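Local coordinates for lipoprotein (Colwellia psychrerythraea, PDB 3O0Y) that is of unknown function but, as a putative lipoprotein whose family falls in a metallopeptidase-like clan, may be a membrane-attached peptidase relative, at residues A98-A110 against V593-W605. Residues are numbered along the deposited sequence; the frame is centred on the assembly and turned at random.
Sequences ADITTKNNQQVMA and VPMAVLSRNVNHW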
ATOM      1  N   ALA A  98      28.557 -19.888  -0.019  1.00 33.15           N
ATOM      2  CA  ALA A  98      27.824 -18.925   0.802  1.00 30.98           C
ATOM      3  C   ALA A  98      26.633 -19.598   1.504  1.00 29.76           C
ATOM      4  O   ALA A  98      26.019 -20.529   1.008  1.00 29.82           O
ATOM      5  CB  ALA A  98      27.323 -17.764  -0.054  1.00 30.47           C
ATOM      6  N   ASP A  99      26.254 -19.034   2.632  1.00 29.85           N
ATOM      7  CA  ASP A  99      25.085 -19.500   3.371  1.00 28.59           C
ATOM      8  C   ASP A  99      23.725 -19.205   2.658  1.00 26.16           C
ATOM      9  O   ASP A  99      23.656 -18.596   1.564  1.00 24.06           O
ATOM     10  CB  ASP A  99      25.113 -18.777   4.686  1.00 30.17           C
ATOM     11  CG  ASP A  99      25.435 -17.326   4.496  1.00 36.13           C
ATOM     12  OD1 ASP A  99      24.549 -16.492   4.780  1.00 33.82           O
ATOM     13  OD2 ASP A  99      26.557 -17.041   3.952  1.00 42.54           O
ATOM     14  N   ILE A 100      22.647 -19.678   3.266  1.00 22.88           N
ATOM     15  CA  ILE A 100      21.342 -19.520   2.631  1.00 21.46           C
ATOM     16  C   ILE A 100      21.013 -18.010   2.579  1.00 18.62           C
ATOM     17  O   ILE A 100      20.377 -17.549   1.639  1.00 17.43           O
ATOM     18  CB  ILE A 100      20.229 -20.360   3.371  1.00 22.08           C
ATOM     19  CG1 ILE A 100      18.871 -20.238   2.669  1.00 24.07           C
ATOM     20  CG2 ILE A 100      20.151 -19.985   4.834  1.00 21.49           C
ATOM     21  CD1 ILE A 100      17.753 -21.192   3.258  1.00 28.05           C
ATOM     22  N   THR A 101      21.385 -17.255   3.603  1.00 19.41           N
ATOM     23  CA  THR A 101      21.022 -15.837   3.661  1.00 19.45           C
ATOM     24  C   THR A 101      21.700 -15.089   2.527  1.00 18.05           C
ATOM     25  O   THR A 101      21.085 -14.277   1.854  1.00 15.87           O
ATOM     26  CB  THR A 101      21.364 -15.157   5.029  1.00 22.18           C
ATOM     27  OG1 THR A 101      20.658 -15.861   6.061  1.00 22.97           O
ATOM     28  CG2 THR A 101      20.891 -13.604   5.028  1.00 25.03           C
ATOM     29  N   THR A 102      22.961 -15.419   2.260  1.00 18.74           N
ATOM     30  CA  THR A 102      23.694 -14.725   1.216  1.00 18.41           C
ATOM     31  C   THR A 102      23.121 -15.090  -0.162  1.00 15.85           C
ATOM     32  O   THR A 102      22.890 -14.232  -1.026  1.00 13.61           O
ATOM     33  CB  THR A 102      25.261 -14.962   1.450  1.00 21.88           C
ATOM     34  OG1 THR A 102      25.588 -14.434   2.766  1.00 25.86           O
ATOM     35  CG2 THR A 102      26.051 -14.234   0.395  1.00 22.52           C
ATOM     36  N   LYS A 103      22.724 -16.338  -0.312  1.00 14.69           N
ATOM     37  CA  LYS A 103      22.056 -16.755  -1.520  1.00 15.40           C
ATOM     38  C   LYS A 103      20.698 -16.107  -1.680  1.00 13.56           C
ATOM     39  O   LYS A 103      20.273 -15.673  -2.772  1.00 11.32           O
ATOM     40  CB  LYS A 103      21.931 -18.278  -1.576  1.00 16.39           C
ATOM     41  CG  LYS A 103      23.316 -18.972  -1.611  1.00 25.79           C
ATOM     42  CD  LYS A 103      23.146 -20.470  -1.864  1.00 33.03           C
ATOM     43  CE  LYS A 103      24.381 -21.316  -1.513  1.00 39.84           C
ATOM     44  NZ  LYS A 103      24.260 -22.004  -0.157  1.00 45.31           N
ATOM     45  N   ASN A 104      19.972 -16.031  -0.579  1.00 10.02           N
ATOM     46  CA  ASN A 104      18.652 -15.417  -0.653  1.00 11.68           C
ATOM     47  C   ASN A 104      18.771 -13.883  -0.929  1.00  9.75           C
ATOM     48  O   ASN A 104      17.933 -13.316  -1.579  1.00  9.41           O
ATOM     49  CB  ASN A 104      17.900 -15.598   0.668  1.00 10.99           C
ATOM     50  CG  ASN A 104      17.284 -16.979   0.819  1.00 12.54           C
ATOM     51  OD1 ASN A 104      17.272 -17.794  -0.126  1.00 14.08           O
ATOM     52  ND2 ASN A 104      16.822 -17.278   2.060  1.00  9.91           N
ATOM     53  N   ASN A 105      19.773 -13.207  -0.367  1.00  8.70           N
ATOM     54  CA  ASN A 105      19.989 -11.801  -0.694  1.00  8.09           C
ATOM     55  C   ASN A 105      20.152 -11.605  -2.198  1.00  7.95           C
ATOM     56  O   ASN A 105      19.598 -10.675  -2.737  1.00  6.84           O
ATOM     57  CB  ASN A 105      21.207 -11.226   0.015  1.00  8.01           C
ATOM     58  CG  ASN A 105      20.983 -10.947   1.497  1.00 10.03           C
ATOM     59  OD1 ASN A 105      19.873 -10.788   1.926  1.00 10.31           O
ATOM     60  ND2 ASN A 105      22.097 -10.795   2.260  1.00  9.95           N
ATOM     61  N   GLN A 106      20.918 -12.478  -2.855  1.00  8.30           N
ATOM     62  CA  GLN A 106      21.117 -12.363  -4.288  1.00  7.26           C
ATOM     63  C   GLN A 106      19.828 -12.502  -5.029  1.00  6.98           C
ATOM     64  O   GLN A 106      19.543 -11.718  -5.936  1.00  9.53           O
ATOM     65  CB  GLN A 106      22.125 -13.419  -4.793  1.00  7.80           C
ATOM     66  CG  GLN A 106      22.373 -13.291  -6.284  1.00 11.56           C
ATOM     67  CD  GLN A 106      23.462 -14.283  -6.731  1.00 15.14           C
ATOM     68  OE1 GLN A 106      23.662 -15.318  -6.082  1.00 16.63           O
ATOM     69  NE2 GLN A 106      24.242 -13.903  -7.702  1.00 11.54           N
ATOM     70  N   GLN A 107      19.076 -13.543  -4.711  1.00  8.72           N
ATOM     71  CA  GLN A 107      17.810 -13.798  -5.408  1.00  9.53           C
ATOM     72  C   GLN A 107      16.798 -12.704  -5.151  1.00  8.85           C
ATOM     73  O   GLN A 107      16.175 -12.171  -6.118  1.00 10.75           O
ATOM     74  CB  GLN A 107      17.241 -15.137  -5.014  1.00 10.57           C
ATOM     75  CG  GLN A 107      15.929 -15.447  -5.732  1.00 17.50           C
ATOM     76  CD  GLN A 107      15.503 -16.935  -5.578  1.00 24.90           C
ATOM     77  OE1 GLN A 107      16.317 -17.747  -5.148  1.00 25.85           O
ATOM     78  NE2 GLN A 107      14.253 -17.283  -5.995  1.00 23.13           N
ATOM     79  N   VAL A 108      16.642 -12.296  -3.899  1.00  8.02           N
ATOM     80  CA  VAL A 108      15.714 -11.231  -3.570  1.00  7.15           C
ATOM     81  C   VAL A 108      16.149  -9.907  -4.195  1.00  8.16           C
ATOM     82  O   VAL A 108      15.358  -9.178  -4.778  1.00  8.02           O
ATOM     83  CB  VAL A 108      15.517 -11.057  -2.077  1.00  7.84           C
ATOM     84  CG1 VAL A 108      14.643  -9.822  -1.778  1.00  8.04           C
ATOM     85  CG2 VAL A 108      14.947 -12.375  -1.532  1.00  8.39           C
ATOM     86  N   MET A 109      17.422  -9.549  -4.074  1.00  7.78           N
ATOM     87  CA  MET A 109      17.802  -8.281  -4.613  1.00  6.52           C
ATOM     88  C   MET A 109      17.764  -8.219  -6.163  1.00  7.84           C
ATOM     89  O   MET A 109      17.488  -7.153  -6.696  1.00 10.53           O
ATOM     90  CB  MET A 109      19.170  -7.842  -4.101  1.00  8.10           C
ATOM     91  CG  MET A 109      19.154  -7.473  -2.647  1.00  8.91           C
ATOM     92  SD  MET A 109      18.234  -5.978  -2.185  1.00  3.51           S
ATOM     93  CE  MET A 109      19.134  -4.754  -3.225  1.00 12.87           C
ATOM     94  N   ALA A 110      18.076  -9.313  -6.849  1.00  8.49           N
ATOM     95  CA  ALA A 110      17.875  -9.373  -8.344  1.00  8.49           C
ATOM     96  C   ALA A 110      16.382  -9.157  -8.645  1.00  8.93           C
ATOM     97  O   ALA A 110      16.009  -8.424  -9.564  1.00  9.13           O
ATOM     98  CB  ALA A 110      18.393 -10.723  -8.956  1.00 10.15           C
ATOM     99  N   VAL A 593       9.470 -11.139   1.263  1.00  6.59           N
ATOM    100  CA  VAL A 593      10.203 -11.932   0.236  1.00  7.51           C
ATOM    101  C   VAL A 593       9.189 -12.492  -0.785  1.00  8.88           C
ATOM    102  O   VAL A 593       8.013 -12.608  -0.515  1.00  7.37           O
ATOM    103  CB  VAL A 593      10.964 -13.107   0.890  1.00  8.48           C
ATOM    104  CG1 VAL A 593      12.216 -12.623   1.735  1.00  9.41           C
ATOM    105  CG2 VAL A 593       9.989 -13.948   1.835  1.00  7.78           C
ATOM    106  N   PRO A 594       9.665 -12.896  -1.962  1.00  8.29           N
ATOM    107  CA  PRO A 594       8.848 -13.690  -2.873  1.00  8.24           C
ATOM    108  C   PRO A 594       8.483 -14.991  -2.252  1.00 10.01           C
ATOM    109  O   PRO A 594       9.203 -15.515  -1.379  1.00  6.77           O
ATOM    110  CB  PRO A 594       9.773 -13.914  -4.075  1.00  9.14           C
ATOM    111  CG  PRO A 594      10.953 -13.112  -3.871  1.00 12.32           C
ATOM    112  CD  PRO A 594      11.045 -12.718  -2.449  1.00  9.05           C
ATOM    113  N   MET A 595       7.321 -15.506  -2.621  1.00  7.99           N
ATOM    114  CA  MET A 595       6.902 -16.809  -2.178  1.00  8.79           C
ATOM    115  C   MET A 595       7.928 -17.924  -2.333  1.00  9.42           C
ATOM    116  O   MET A 595       8.035 -18.800  -1.463  1.00  8.28           O
ATOM    117  CB  MET A 595       5.521 -17.170  -2.749  1.00  8.69           C
ATOM    118  CG  MET A 595       4.296 -16.235  -2.150  1.00 12.95           C
ATOM    119  SD  MET A 595       3.945 -16.237  -0.365  1.00  5.92           S
ATOM    120  CE  MET A 595       4.860 -14.697   0.033  1.00  8.72           C
ATOM    121  N   ALA A 596       8.706 -17.892  -3.410  1.00  9.38           N
ATOM    122  CA  ALA A 596       9.692 -18.946  -3.636  1.00 10.20           C
ATOM    123  C   ALA A 596      10.764 -18.925  -2.531  1.00  9.47           C
ATOM    124  O   ALA A 596      11.203 -19.987  -2.078  1.00  7.99           O
ATOM    125  CB  ALA A 596      10.343 -18.788  -4.990  1.00 10.77           C
ATOM    126  N   VAL A 597      11.111 -17.737  -2.038  1.00  7.35           N
ATOM    127  CA  VAL A 597      12.113 -17.629  -1.002  1.00  6.86           C
ATOM    128  C   VAL A 597      11.494 -18.003   0.358  1.00  6.44           C
ATOM    129  O   VAL A 597      12.141 -18.671   1.171  1.00  6.16           O
ATOM    130  CB  VAL A 597      12.710 -16.213  -0.960  1.00 10.45           C
ATOM    131  CG1 VAL A 597      13.613 -16.042   0.249  1.00  7.97           C
ATOM    132  CG2 VAL A 597      13.483 -15.927  -2.241  1.00  8.86           C
ATOM    133  N   LEU A 598      10.285 -17.537   0.628  1.00  7.49           N
ATOM    134  CA  LEU A 598       9.576 -17.955   1.847  1.00  7.03           C
ATOM    135  C   LEU A 598       9.515 -19.513   1.875  1.00  7.33           C
ATOM    136  O   LEU A 598       9.795 -20.109   2.908  1.00  8.25           O
ATOM    137  CB  LEU A 598       8.169 -17.351   1.874  1.00  7.44           C
ATOM    138  CG  LEU A 598       7.325 -17.743   3.115  1.00  8.89           C
ATOM    139  CD1 LEU A 598       8.020 -17.373   4.432  1.00  9.51           C
ATOM    140  CD2 LEU A 598       5.927 -17.078   3.009  1.00  9.59           C
ATOM    141  N   SER A 599       9.238 -20.159   0.731  1.00  7.61           N
ATOM    142  CA  SER A 599       9.112 -21.656   0.748  1.00  8.53           C
ATOM    143  C   SER A 599      10.491 -22.266   1.074  1.00  7.14           C
ATOM    144  O   SER A 599      10.567 -23.252   1.796  1.00  7.58           O
ATOM    145  CB  SER A 599       8.592 -22.284  -0.555  1.00 11.76           C
ATOM    146  OG  SER A 599       7.378 -21.602  -0.935  1.00 16.23           O
ATOM    147  N   ARG A 600      11.533 -21.715   0.460  1.00  9.37           N
ATOM    148  CA  ARG A 600      12.904 -22.195   0.725  1.00  9.06           C
ATOM    149  C   ARG A 600      13.266 -22.078   2.199  1.00  9.03           C
ATOM    150  O   ARG A 600      13.884 -22.999   2.769  1.00  9.22           O
ATOM    151  CB  ARG A 600      13.943 -21.425  -0.111  1.00  9.69           C
ATOM    152  CG  ARG A 600      15.348 -21.791   0.314  1.00 14.89           C
ATOM    153  CD  ARG A 600      16.391 -20.981  -0.471  1.00 23.10           C
ATOM    154  NE  ARG A 600      16.093 -21.154  -1.873  1.00 22.98           N
ATOM    155  CZ  ARG A 600      16.137 -20.205  -2.794  1.00 28.42           C
ATOM    156  NH1 ARG A 600      16.488 -18.948  -2.500  1.00 25.31           N
ATOM    157  NH2 ARG A 600      15.840 -20.531  -4.041  1.00 28.07           N
ATOM    158  N   ASN A 601      12.879 -20.955   2.831  1.00  7.69           N
ATOM    159  CA  ASN A 601      13.176 -20.768   4.271  1.00  7.39           C
ATOM    160  C   ASN A 601      12.384 -21.717   5.171  1.00  5.56           C
ATOM    161  O   ASN A 601      12.915 -22.282   6.154  1.00  7.79           O
ATOM    162  CB  ASN A 601      12.967 -19.301   4.707  1.00  6.11           C
ATOM    163  CG  ASN A 601      14.029 -18.390   4.122  1.00 10.34           C
ATOM    164  OD1 ASN A 601      15.119 -18.877   3.759  1.00 10.65           O
ATOM    165  ND2 ASN A 601      13.781 -17.059   4.111  1.00  7.49           N
ATOM    166  N   VAL A 602      11.118 -21.932   4.813  1.00  6.81           N
ATOM    167  CA  VAL A 602      10.295 -22.910   5.564  1.00  5.92           C
ATOM    168  C   VAL A 602      10.909 -24.268   5.446  1.00  6.23           C
ATOM    169  O   VAL A 602      11.060 -24.995   6.408  1.00  6.71           O
ATOM    170  CB  VAL A 602       8.804 -22.889   5.086  1.00  5.25           C
ATOM    171  CG1 VAL A 602       7.998 -24.119   5.637  1.00  6.73           C
ATOM    172  CG2 VAL A 602       8.144 -21.553   5.557  1.00  6.18           C
ATOM    173  N   ASN A 603      11.309 -24.626   4.231  1.00  6.83           N
ATOM    174  CA  ASN A 603      11.933 -25.939   3.992  1.00  7.99           C
ATOM    175  C   ASN A 603      13.274 -26.132   4.719  1.00  8.97           C
ATOM    176  O   ASN A 603      13.523 -27.226   5.306  1.00  9.96           O
ATOM    177  CB  ASN A 603      12.112 -26.181   2.513  1.00  7.97           C
ATOM    178  CG  ASN A 603      10.834 -26.567   1.821  1.00  9.59           C
ATOM    179  OD1 ASN A 603       9.891 -27.076   2.426  1.00 13.49           O
ATOM    180  ND2 ASN A 603      10.836 -26.384   0.502  1.00 21.44           N
ATOM    181  N   HIS A 604      14.058 -25.054   4.808  1.00  9.04           N
ATOM    182  CA  HIS A 604      15.318 -25.092   5.545  1.00  8.68           C
ATOM    183  C   HIS A 604      15.039 -25.367   7.001  1.00 10.29           C
ATOM    184  O   HIS A 604      15.742 -26.183   7.606  1.00  9.26           O
ATOM    185  CB  HIS A 604      16.105 -23.809   5.371  1.00 11.04           C
ATOM    186  CG  HIS A 604      17.439 -23.798   6.065  1.00 15.39           C
ATOM    187  ND1 HIS A 604      18.578 -24.364   5.515  1.00 24.95           N
ATOM    188  CD2 HIS A 604      17.824 -23.235   7.228  1.00 18.19           C
ATOM    189  CE1 HIS A 604      19.596 -24.182   6.341  1.00 21.88           C
ATOM    190  NE2 HIS A 604      19.174 -23.480   7.375  1.00 23.76           N
ATOM    191  N   TRP A 605      14.077 -24.638   7.567  1.00  8.69           N
ATOM    192  CA  TRP A 605      13.614 -24.904   8.930  1.00  9.69           C
ATOM    193  C   TRP A 605      13.122 -26.332   9.125  1.00  8.91           C
ATOM    194  O   TRP A 605      13.572 -27.023  10.056  1.00 11.03           O
ATOM    195  CB  TRP A 605      12.559 -23.827   9.323  1.00  9.85           C
ATOM    196  CG  TRP A 605      11.737 -24.130  10.505  1.00  8.80           C
ATOM    197  CD1 TRP A 605      12.162 -24.195  11.796  1.00 11.68           C
ATOM    198  CD2 TRP A 605      10.329 -24.332  10.533  1.00 10.72           C
ATOM    199  NE1 TRP A 605      11.111 -24.459  12.625  1.00 13.94           N
ATOM    200  CE2 TRP A 605       9.965 -24.530  11.880  1.00 11.14           C
ATOM    201  CE3 TRP A 605       9.325 -24.329   9.566  1.00  8.87           C
ATOM    202  CZ2 TRP A 605       8.655 -24.717  12.287  1.00 13.08           C
ATOM    203  CZ3 TRP A 605       8.005 -24.509   9.983  1.00  9.76           C
ATOM    204  CH2 TRP A 605       7.699 -24.715  11.348  1.00 11.11           C
TER
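The guanidinium of R600 meets two side-chain amides at its edge, N104 and Q107, while the imidazole of H604 has I100 CG2 over one face, though I100 CD1 does the touching. R600 NH1 gives a fairly straight bond to N104 OD1 (2.8 Å), with the amide and guanidinium planes only 27° apart. Q107 and R600 approach each other from opposite directions, their planes turned 58°, and Q107 OE1 takes both NH1 and NH2 (3.0 Å from NH2); NH2 lies on a lone pair, NH1 above the carbonyl plane. An extended Q107, CG anti to the backbone N (chi1 -179°), carries the amide to R600. N104 passes the polar chain on, ND2 donating to a lone pair of N601 OD1 at 2.9 Å. At one end I100 CD1 packs on H604 CB (3.7 Å); at the other end V108 CG2 meets V597 CG2 at 3.9 Å and P594 CD. The segments 100-110 and 595-605 run nearly antiparallel, with axes 10.7 Å apart, joining early and C-terminal parts of this largely helical fold. A leucine in place of R600 would probably leave Q107 OE1 and N104 OD1 without these donors and their amides freer to turn. The buried N104 amide, donor and acceptor at once, makes the centre polar, and within this contact the arginine's charge is probably eased by the two neutral amide oxygens.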